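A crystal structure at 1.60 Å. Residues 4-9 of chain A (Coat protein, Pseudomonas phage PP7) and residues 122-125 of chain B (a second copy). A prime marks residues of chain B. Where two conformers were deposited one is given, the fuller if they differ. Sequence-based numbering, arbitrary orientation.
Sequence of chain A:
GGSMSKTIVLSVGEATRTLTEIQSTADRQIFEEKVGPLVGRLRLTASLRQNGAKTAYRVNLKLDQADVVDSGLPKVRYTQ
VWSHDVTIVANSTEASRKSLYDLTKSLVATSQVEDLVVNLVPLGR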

# COMPACT_ATOMS: atom_id res chain seq x y z
N MET A 4 14.59 1.74 23.84
CA MET A 4 13.17 1.99 23.96
C MET A 4 12.44 1.19 22.90
O MET A 4 13.06 0.63 21.97
CB MET A 4 12.88 3.50 23.78
CG MET A 4 13.30 4.11 22.42
SD MET A 4 13.66 5.87 22.56
CE MET A 4 15.03 6.07 21.40
N SER A 5 11.13 1.11 23.04
CA SER A 5 10.32 0.44 22.03
C SER A 5 10.42 1.19 20.71
O SER A 5 10.37 2.42 20.68
CB SER A 5 8.85 0.34 22.47
OG SER A 5 8.69 -0.58 23.54
N LYS A 6 10.56 0.43 19.64
CA LYS A 6 10.68 0.94 18.28
C LYS A 6 9.38 1.62 17.86
O LYS A 6 8.32 1.19 18.24
CB LYS A 6 11.00 -0.22 17.33
CG LYS A 6 12.36 -0.86 17.55
CD LYS A 6 12.64 -1.79 16.42
CE LYS A 6 14.08 -2.38 16.41
NZ LYS A 6 14.64 -2.97 17.67
N THR A 7 9.48 2.70 17.09
CA THR A 7 8.31 3.37 16.57
C THR A 7 8.43 3.67 15.06
O THR A 7 9.50 3.69 14.48
CB THR A 7 8.07 4.74 17.29
OG1 THR A 7 9.18 5.61 17.03
CG2 THR A 7 7.85 4.59 18.82
N ILE A 8 7.28 3.95 14.47
CA ILE A 8 7.16 4.57 13.15
C ILE A 8 6.14 5.72 13.28
O ILE A 8 5.12 5.58 13.92
CB ILE A 8 6.82 3.55 12.05
CG1 ILE A 8 6.81 4.22 10.67
CG2 ILE A 8 5.55 2.82 12.32
CD1 ILE A 8 6.83 3.22 9.50
N VAL A 9 6.51 6.90 12.76
CA VAL A 9 5.71 8.12 12.91
C VAL A 9 5.13 8.53 11.56
O VAL A 9 5.88 8.73 10.57
CB VAL A 9 6.58 9.26 13.46
CG1 VAL A 9 5.73 10.55 13.67
CG2 VAL A 9 7.28 8.82 14.75
N PRO B 122 13.86 -3.89 8.27
CA PRO B 122 12.54 -3.88 8.89
C PRO B 122 12.13 -2.54 9.48
O PRO B 122 12.98 -1.80 9.90
CB PRO B 122 12.66 -4.93 9.99
CG PRO B 122 13.69 -5.90 9.44
CD PRO B 122 14.69 -5.02 8.77
N LEU B 123 10.83 -2.28 9.52
CA LEU B 123 10.32 -1.08 10.16
C LEU B 123 10.66 -1.00 11.63
O LEU B 123 10.94 -2.02 12.30
CB LEU B 123 8.79 -1.01 10.02
CG LEU B 123 8.25 -1.00 8.59
CD1 LEU B 123 6.71 -0.90 8.68
CD2 LEU B 123 8.89 0.06 7.68
N GLY B 124 10.67 0.23 12.13
CA GLY B 124 10.80 0.51 13.56
C GLY B 124 12.17 1.07 13.85
O GLY B 124 13.17 0.46 13.51
N ARG B 125 12.20 2.23 14.50
CA ARG B 125 13.47 2.91 14.89
C ARG B 125 13.35 3.43 16.32
O ARG B 125 14.40 3.67 16.92
CB ARG B 125 13.79 4.07 13.96
CG ARG B 125 13.93 3.73 12.51
CD ARG B 125 15.18 2.91 12.20
NE ARG B 125 15.30 2.73 10.75
CZ ARG B 125 14.61 1.84 10.03
NH1 ARG B 125 14.77 1.79 8.72
NH2 ARG B 125 13.79 1.00 10.62
OXT ARG B 125 12.27 3.63 16.89
O HOH W 1 11.77 4.65 19.16

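The C-terminus of chain B docks against the start of a chain A strand, and both direct hydrogen bonds between the chains use the backbone of Thr7. Thr7 N donates to Arg125′ OXT at 2.9 Å with an N-H...O angle of 165°. Arg125′ N donates back to Thr7 O at 3.1 Å and 159°. The two bonds form a closed pair between one residue of each chain, with the terminal carboxylate serving where a peptide carbonyl would in a sheet. Thr7 O also receives a CA-H...O contact from Gly124′ CA at 3.6 Å.

Water 1 extends the network. Water 1 donates to Arg125′ OXT at 2.5 Å and to Ser5 O at 3.0 Å, so it links two acceptors that cannot bond each other. Water 1 accepts a weak bond from Thr7 OG1 at 3.5 Å. OXT is thus satisfied by both an amide and a water.

The Arg125′ side chain folds back on its own chain. Arg125′ NH2 donates to Pro122′ O and to Gly124′ O, each at 3.0 Å.

Gly124′ packs close to Lys6. An ideal CB on Gly124′ would lie 3.0 Å from Lys6 CB, and the backbone angles alone call for glycine. Apolar packing is modest: Ile8 CD1 meets Leu123′ CD2 at 4.2 Å.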